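Local coordinates for cytochrome c2 (PDB 1CXC), which carries electrons through its covalently bound heme c, donating them to oxidized bacteriochlorophyll in bacterial photophosphorylation, at residues E2-P5 against E6-A9; G45-A48 against G49-A52; M61-A64 against G65-L69. One frame throughout, in Å; residues are numbered along the deposited sequence.

Contact 1: E2-P5 against E6-A9; sequences EGDP and EAGA
The N-terminal helix of this cytochrome c, residues 5-11, opens with an aspartate N-cap: Asp-4 stands just before the first turn and turns its carboxylate back over the amides of Glu-6 and Ala-7. With CG anti to the backbone N (chi1 162°), the side chain lies beside its own carbonyl carbon and OD1 is carried to the start of the helix. The bond from Ala-7 N to OD1 of Asp-4 is long and weak at 3.3 Å, yet nearly straight at 169°. Glu-6 N lies closer to the same Asp-4 OD1, 3.1 Å, but its weak bond is strongly bent. The other oxygen, OD2 of Asp-4, rests against the methyl CB of Ala-7 at 3.4 Å. Regular helix bonding follows at once, with Gly-8 N bonded to Asp-4 O at 2.9 Å and Ala-9 N to Pro-5 O at the same length. Asp-4 and Ala-7 also touch Asn-112, and Ala-9 touches Tyr-116, so the turn packs on the C-terminal helix 107-120. A carboxylate here would be favoured by the positive end of the helix dipole, which probably offsets the nearby like charge of Glu-6, whose OE1 is 4.3 Å from Asp-4 OD1.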
loop_
_atom_site.group_PDB
_atom_site.type_symbol
_atom_site.label_atom_id
_atom_site.label_comp_id
_atom_site.label_asym_id
_atom_site.label_seq_id
_atom_site.Cartn_x
_atom_site.Cartn_y
_atom_site.Cartn_z
ATOM N N GLU A 2 -8.511 -10.567 -10.042
ATOM C CA GLU A 2 -8.640 -12.008 -10.175
ATOM C C GLU A 2 -8.142 -12.739 -8.938
ATOM O O GLU A 2 -8.386 -13.937 -8.768
ATOM C CB GLU A 2 -7.905 -12.492 -11.399
ATOM C CG GLU A 2 -8.567 -11.905 -12.630
ATOM C CD GLU A 2 -8.821 -12.917 -13.718
ATOM O OE1 GLU A 2 -7.847 -13.290 -14.369
ATOM O OE2 GLU A 2 -9.969 -13.033 -14.126
ATOM N N GLY A 3 -7.692 -11.973 -7.956
ATOM C CA GLY A 3 -7.192 -12.545 -6.720
ATOM C C GLY A 3 -8.325 -12.980 -5.813
ATOM O O GLY A 3 -9.497 -12.706 -6.059
ATOM N N ASP A 4 -7.988 -13.713 -4.760
ATOM C CA ASP A 4 -9.002 -14.191 -3.829
ATOM C C ASP A 4 -9.009 -13.338 -2.577
ATOM O O ASP A 4 -8.003 -13.267 -1.883
ATOM C CB ASP A 4 -8.655 -15.637 -3.461
ATOM C CG ASP A 4 -9.294 -16.211 -2.204
ATOM O OD1 ASP A 4 -10.317 -15.701 -1.776
ATOM O OD2 ASP A 4 -9.040 -17.383 -1.984
ATOM N N PRO A 5 -10.034 -12.519 -2.383
ATOM C CA PRO A 5 -10.098 -11.609 -1.259
ATOM C C PRO A 5 -9.988 -12.277 0.114
ATOM O O PRO A 5 -9.670 -11.577 1.078
ATOM C CB PRO A 5 -11.424 -10.892 -1.433
ATOM C CG PRO A 5 -12.240 -11.653 -2.439
ATOM C CD PRO A 5 -11.327 -12.708 -3.035
ATOM N N GLU A 6 -10.632 -13.445 0.314
ATOM C CA GLU A 6 -10.565 -14.093 1.622
ATOM C C GLU A 6 -9.142 -14.524 1.916
ATOM O O GLU A 6 -8.679 -14.461 3.058
ATOM C CB GLU A 6 -11.502 -15.294 1.680
ATOM C CG GLU A 6 -12.905 -14.962 1.207
ATOM C CD GLU A 6 -13.860 -16.137 1.326
ATOM O OE1 GLU A 6 -13.755 -17.056 0.508
ATOM O OE2 GLU A 6 -14.455 -16.272 2.396
ATOM N N ALA A 7 -8.463 -15.110 0.924
ATOM C CA ALA A 7 -7.085 -15.470 1.130
ATOM C C ALA A 7 -6.320 -14.175 1.347
ATOM O O ALA A 7 -5.313 -14.114 2.051
ATOM C CB ALA A 7 -6.529 -16.153 -0.103
ATOM N N GLY A 8 -6.709 -13.104 0.655
ATOM C CA GLY A 8 -6.036 -11.825 0.860
ATOM C C GLY A 8 -6.167 -11.343 2.297
ATOM O O GLY A 8 -5.293 -10.622 2.770
ATOM N N ALA A 9 -7.382 -11.379 2.858
ATOM C CA ALA A 9 -7.578 -10.945 4.235
ATOM C C ALA A 9 -6.584 -11.625 5.160
ATOM O O ALA A 9 -6.203 -11.036 6.163
ATOM C CB ALA A 9 -8.977 -11.320 4.702
#

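Contact 2: G45-A48 against G49-A52; sequences GRTA and GTQA. With HEC (heme c), chain B.
Bends at chi2 and chi3 (-90° at the latter) bring the guanidinium of Arg-46 edge-on to a heme propionate and under the amide oxygen of Gln-51, whose own chain folds at chi2 (74°) to lay that oxygen over one guanidinium face. Gln-51 OE1 is 2.9 Å from Arg-46 NH2, but it sits above the plane, where no N-H points at it, so this is a close polar approach and not a hydrogen bond. Arg-46 NH2 instead bonds to the carbonyl of Asn-39, and Gln-51 NE2 to Asp-53. At the guanidinium edge, in plane, Arg-46 NH1 donates to heme O1A at 3.1 Å. The chain between these two residues makes a type II beta turn from Thr-47 to Thr-50, with Gly-49 at the third position, where positive phi is expected. The turn presents the backbone N of Gly-49 to the other oxygen of that propionate, heme O2A, at 3.3 Å in a nearly straight bond (N-H...O 164°). A leucine in place of Arg-46 would probably leave propionate O1A without this donor and its charge less well compensated. Across the turn, Thr-50 OG1 donates to Thr-47 O at 2.7 Å, while the CG2 methyls of Thr-47 and Thr-50 meet at 3.7 Å.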
loop_
_atom_site.group_PDB
_atom_site.type_symbol
_atom_site.label_atom_id
_atom_site.label_comp_id
_atom_site.label_asym_id
_atom_site.label_seq_id
_atom_site.Cartn_x
_atom_site.Cartn_y
_atom_site.Cartn_z
ATOM N N GLY A 45 -6.711 3.668 -6.046
ATOM C CA GLY A 45 -6.824 4.863 -6.856
ATOM C C GLY A 45 -6.283 6.104 -6.171
ATOM O O GLY A 45 -6.184 7.161 -6.779
ATOM N N ARG A 46 -5.580 5.966 -5.053
ATOM C CA ARG A 46 -5.049 7.128 -4.384
ATOM C C ARG A 46 -3.658 7.487 -4.894
ATOM O O ARG A 46 -2.797 6.632 -5.136
ATOM C CB ARG A 46 -4.992 6.812 -2.884
ATOM C CG ARG A 46 -4.670 7.949 -1.913
ATOM C CD ARG A 46 -3.863 7.381 -0.730
ATOM N NE ARG A 46 -4.715 6.950 0.337
ATOM C CZ ARG A 46 -4.382 5.995 1.216
ATOM N NH1 ARG A 46 -3.136 5.764 1.631
ATOM N NH2 ARG A 46 -5.322 5.737 2.081
ATOM N N THR A 47 -3.387 8.798 -5.000
ATOM C CA THR A 47 -2.070 9.255 -5.415
ATOM C C THR A 47 -1.085 8.909 -4.330
ATOM O O THR A 47 -1.353 9.113 -3.135
ATOM C CB THR A 47 -2.041 10.761 -5.595
ATOM O OG1 THR A 47 -3.010 10.997 -6.586
ATOM C CG2 THR A 47 -0.669 11.257 -6.036
ATOM N N ALA A 48 0.033 8.331 -4.728
ATOM C CA ALA A 48 1.030 7.907 -3.773
ATOM C C ALA A 48 1.595 9.050 -2.951
ATOM O O ALA A 48 1.748 10.165 -3.448
ATOM C CB ALA A 48 2.165 7.235 -4.537
ATOM N N GLY A 49 1.801 8.849 -1.638
ATOM C CA GLY A 49 2.389 9.900 -0.823
ATOM C C GLY A 49 1.425 11.015 -0.511
ATOM O O GLY A 49 1.854 12.065 -0.071
ATOM N N THR A 50 0.148 10.714 -0.362
ATOM C CA THR A 50 -0.786 11.785 -0.093
ATOM C C THR A 50 -1.744 11.544 1.069
ATOM O O THR A 50 -2.617 12.376 1.279
ATOM C CB THR A 50 -1.600 12.182 -1.355
ATOM O OG1 THR A 50 -2.449 11.107 -1.667
ATOM C CG2 THR A 50 -0.736 12.510 -2.563
ATOM N N GLN A 51 -1.710 10.409 1.795
ATOM C CA GLN A 51 -2.656 10.257 2.911
ATOM C C GLN A 51 -2.508 11.466 3.830
ATOM O O GLN A 51 -1.408 11.756 4.301
ATOM C CB GLN A 51 -2.357 8.949 3.649
ATOM C CG GLN A 51 -3.095 8.763 4.969
ATOM C CD GLN A 51 -4.551 8.427 4.754
ATOM O OE1 GLN A 51 -4.973 8.198 3.609
ATOM N NE2 GLN A 51 -5.372 8.464 5.809
ATOM N N ALA A 52 -3.590 12.216 4.094
ATOM C CA ALA A 52 -3.457 13.457 4.852
ATOM C C ALA A 52 -2.928 13.387 6.284
ATOM O O ALA A 52 -2.137 14.231 6.720
ATOM C CB ALA A 52 -4.798 14.180 4.898
HETATM FE FE HEC B . 3.585 -0.666 3.728
HETATM C CHA HEC B . 3.646 2.474 2.470
HETATM C CHB HEC B . 1.264 -1.576 1.408
HETATM C CHC HEC B . 3.671 -3.887 4.897
HETATM C CHD HEC B . 5.675 0.284 6.266
HETATM N NA HEC B . 2.673 0.236 2.226
HETATM C C1A HEC B . 2.830 1.556 1.832
HETATM C C2A HEC B . 2.015 1.848 0.665
HETATM C C3A HEC B . 1.365 0.706 0.343
HETATM C C4A HEC B . 1.754 -0.278 1.339
HETATM C CMA HEC B . 0.495 0.496 -0.888
HETATM C CAA HEC B . 1.838 3.195 -0.022
HETATM C CBA HEC B . 0.551 3.858 0.442
HETATM C CGA HEC B . 0.416 5.339 0.129
HETATM O O1A HEC B . -0.073 6.061 0.973
HETATM O O2A HEC B . 0.977 5.779 -0.869
HETATM N NB HEC B . 2.688 -2.354 3.245
HETATM C C1B HEC B . 1.686 -2.535 2.304
HETATM C C2B HEC B . 1.193 -3.903 2.321
HETATM C C3B HEC B . 1.920 -4.598 3.251
HETATM C C4B HEC B . 2.834 -3.619 3.828
HETATM C CMB HEC B . 0.064 -4.452 1.440
HETATM C CAB HEC B . 1.841 -5.994 3.525
HETATM C CBB HEC B . 2.184 -7.014 2.523
HETATM N NC HEC B . 4.511 -1.597 5.221
HETATM C C1C HEC B . 4.441 -2.947 5.550
HETATM C C2C HEC B . 5.179 -3.224 6.766
HETATM C C3C HEC B . 5.742 -2.056 7.151
HETATM C C4C HEC B . 5.313 -1.050 6.199
HETATM C CMC HEC B . 5.131 -4.518 7.566
HETATM C CAC HEC B . 6.538 -1.840 8.271
HETATM C CBC HEC B . 7.765 -2.583 8.522
HETATM N ND HEC B . 4.447 1.005 4.260
HETATM C C1D HEC B . 5.282 1.246 5.350
HETATM C C2D HEC B . 5.769 2.608 5.346
HETATM C C3D HEC B . 5.259 3.206 4.246
HETATM C C4D HEC B . 4.418 2.220 3.594
HETATM C CMD HEC B . 6.715 3.244 6.362
HETATM C CAD HEC B . 5.729 4.524 3.650
HETATM C CBD HEC B . 6.659 4.292 2.460
HETATM C CGD HEC B . 7.588 5.470 2.132
HETATM O O1D HEC B . 8.523 5.275 1.368
HETATM O O2D HEC B . 7.190 6.603 2.340
#

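Contact 3: M61-A64 against G65-L69; sequences MKEA and GAKGL. With HEC (heme c), chain B.
Glu-63 and Lys-67 lie alongside one another with their ends on the same side, one helical turn apart. The glutamate is extended beyond CG, whereas the lysine bends at chi2, chi3 and chi4 and doubles back, so that Lys-67 NZ lies 3.5 Å from the methylene CG of Glu-63. Its hydrogen bond goes to the backbone, Lys-67 NZ to Glu-63 O at 3.1 Å; the carboxylate OE2 of Glu-63 remains too far from that NZ for a salt bridge. Lys-67 N reaches the same carbonyl of Glu-63 from the opposite face of its plane, so two donors of one residue grip a single oxygen. Here helix 59-66 closes in a Schellman motif. Gly-68, with positive phi, reverses the chain; Leu-69 N bonds to Ala-64 O at 3.0 Å and Gly-68 N to Gly-65 O at 2.9 Å. The reversal brings Leu-69 back against the last turn of the helix, its CD2 methyl 4.0 Å from Ala-64 CB; Tyr-90 of helix 83-91 touches both residues. Met-61 leaves the helix on a different side, and its end reaches the heme. Its CG is anti to the backbone N (chi1 -178°), and its bent chain sets CE 3.8 Å from heme CAA and CBD, while Met-61 CB lies 3.6 Å from propionate O2D.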
loop_
_atom_site.group_PDB
_atom_site.type_symbol
_atom_site.label_atom_id
_atom_site.label_comp_id
_atom_site.label_asym_id
_atom_site.label_seq_id
_atom_site.Cartn_x
_atom_site.Cartn_y
_atom_site.Cartn_z
ATOM N N MET A 61 8.722 8.403 -2.272
ATOM C CA MET A 61 7.297 8.161 -2.430
ATOM C C MET A 61 6.583 9.447 -2.790
ATOM O O MET A 61 5.593 9.448 -3.510
ATOM C CB MET A 61 6.740 7.590 -1.120
ATOM C CG MET A 61 5.258 7.264 -1.197
ATOM S SD MET A 61 4.928 5.824 -2.217
ATOM C CE MET A 61 5.226 4.541 -1.035
ATOM N N LYS A 62 6.966 10.554 -2.172
ATOM C CA LYS A 62 6.322 11.809 -2.502
ATOM C C LYS A 62 6.581 12.153 -3.970
ATOM O O LYS A 62 5.680 12.541 -4.721
ATOM C CB LYS A 62 6.871 12.899 -1.602
ATOM C CG LYS A 62 6.257 12.919 -0.211
ATOM C CD LYS A 62 6.998 13.937 0.657
ATOM C CE LYS A 62 6.635 13.742 2.122
ATOM N NZ LYS A 62 7.317 14.691 2.990
ATOM N N GLU A 63 7.819 11.939 -4.412
ATOM C CA GLU A 63 8.209 12.188 -5.779
ATOM C C GLU A 63 7.364 11.373 -6.755
ATOM O O GLU A 63 7.098 11.812 -7.876
ATOM C CB GLU A 63 9.655 11.773 -5.900
ATOM C CG GLU A 63 10.320 12.291 -7.157
ATOM C CD GLU A 63 11.758 11.812 -7.329
ATOM O OE1 GLU A 63 12.468 11.659 -6.328
ATOM O OE2 GLU A 63 12.194 11.712 -8.476
ATOM N N ALA A 64 7.296 10.060 -6.533
ATOM C CA ALA A 64 6.506 9.211 -7.397
ATOM C C ALA A 64 5.074 9.709 -7.524
ATOM O O ALA A 64 4.442 9.519 -8.560
ATOM C CB ALA A 64 6.466 7.805 -6.815
ATOM N N GLY A 65 4.440 10.065 -6.410
ATOM C CA GLY A 65 3.087 10.578 -6.475
ATOM C C GLY A 65 3.058 11.842 -7.338
ATOM O O GLY A 65 2.060 12.091 -8.025
ATOM N N ALA A 66 4.003 12.778 -7.113
ATOM C CA ALA A 66 4.053 13.998 -7.948
ATOM C C ALA A 66 4.151 13.649 -9.428
ATOM O O ALA A 66 3.620 14.357 -10.274
ATOM C CB ALA A 66 5.274 14.846 -7.632
ATOM N N LYS A 67 4.877 12.586 -9.752
ATOM C CA LYS A 67 5.005 12.129 -11.114
ATOM C C LYS A 67 3.653 11.681 -11.629
ATOM O O LYS A 67 3.572 11.161 -12.730
ATOM C CB LYS A 67 5.949 10.936 -11.179
ATOM C CG LYS A 67 7.246 11.193 -11.926
ATOM C CD LYS A 67 8.433 11.211 -10.972
ATOM C CE LYS A 67 9.160 12.550 -11.044
ATOM N NZ LYS A 67 8.699 13.468 -10.009
ATOM N N GLY A 68 2.744 11.353 -10.727
ATOM C CA GLY A 68 1.436 10.929 -11.168
ATOM C C GLY A 68 1.099 9.485 -10.814
ATOM O O GLY A 68 0.000 9.042 -11.122
ATOM N N LEU A 69 1.844 8.848 -9.905
ATOM C CA LEU A 69 1.521 7.469 -9.547
ATOM C C LEU A 69 0.316 7.330 -8.620
ATOM O O LEU A 69 0.171 8.088 -7.665
ATOM C CB LEU A 69 2.698 6.808 -8.862
ATOM C CG LEU A 69 2.385 5.514 -8.094
ATOM C CD1 LEU A 69 1.972 4.422 -9.061
ATOM C CD2 LEU A 69 3.577 5.075 -7.248
HETATM FE FE HEC B . 3.585 -0.666 3.728
HETATM C CHA HEC B . 3.646 2.474 2.470
HETATM C CHB HEC B . 1.264 -1.576 1.408
HETATM C CHC HEC B . 3.671 -3.887 4.897
HETATM C CHD HEC B . 5.675 0.284 6.266
HETATM N NA HEC B . 2.673 0.236 2.226
HETATM C C1A HEC B . 2.830 1.556 1.832
HETATM C C2A HEC B . 2.015 1.848 0.665
HETATM C C3A HEC B . 1.365 0.706 0.343
HETATM C C4A HEC B . 1.754 -0.278 1.339
HETATM C CMA HEC B . 0.495 0.496 -0.888
HETATM C CAA HEC B . 1.838 3.195 -0.022
HETATM C CBA HEC B . 0.551 3.858 0.442
HETATM C CGA HEC B . 0.416 5.339 0.129
HETATM O O1A HEC B . -0.073 6.061 0.973
HETATM O O2A HEC B . 0.977 5.779 -0.869
HETATM N NB HEC B . 2.688 -2.354 3.245
HETATM C C1B HEC B . 1.686 -2.535 2.304
HETATM C C2B HEC B . 1.193 -3.903 2.321
HETATM C C3B HEC B . 1.920 -4.598 3.251
HETATM C C4B HEC B . 2.834 -3.619 3.828
HETATM C CMB HEC B . 0.064 -4.452 1.440
HETATM C CAB HEC B . 1.841 -5.994 3.525
HETATM C CBB HEC B . 2.184 -7.014 2.523
HETATM N NC HEC B . 4.511 -1.597 5.221
HETATM C C1C HEC B . 4.441 -2.947 5.550
HETATM C C2C HEC B . 5.179 -3.224 6.766
HETATM C C3C HEC B . 5.742 -2.056 7.151
HETATM C C4C HEC B . 5.313 -1.050 6.199
HETATM C CMC HEC B . 5.131 -4.518 7.566
HETATM C CAC HEC B . 6.538 -1.840 8.271
HETATM C CBC HEC B . 7.765 -2.583 8.522
HETATM N ND HEC B . 4.447 1.005 4.260
HETATM C C1D HEC B . 5.282 1.246 5.350
HETATM C C2D HEC B . 5.769 2.608 5.346
HETATM C C3D HEC B . 5.259 3.206 4.246
HETATM C C4D HEC B . 4.418 2.220 3.594
HETATM C CMD HEC B . 6.715 3.244 6.362
HETATM C CAD HEC B . 5.729 4.524 3.650
HETATM C CBD HEC B . 6.659 4.292 2.460
HETATM C CGD HEC B . 7.588 5.470 2.132
HETATM O O1D HEC B . 8.523 5.275 1.368
HETATM O O2D HEC B . 7.190 6.603 2.340
#

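The three contacts follow one another along the chain, and the fold divides them into two groups. Contact 1, at the start of helix 5-11 beside helix 107-120, lies on the far side of the chain's centre, about 23 Å from contact 2 and 27 Å from contact 3, centre to centre. Contacts 2 and 3 have centres only about 9 Å apart and touch directly: a probable hydrogen bond joins Ala-48 N to Leu-69 O, and the Thr-47 methyl packs near Gly-65 O. Both border heme c at its propionates, contact 2 from a loop, contact 3 from helix 59-66. These two contacts supply part of the surroundings of the propionates, with contact 1 about 15 Å from contact 2 at the nearest atoms.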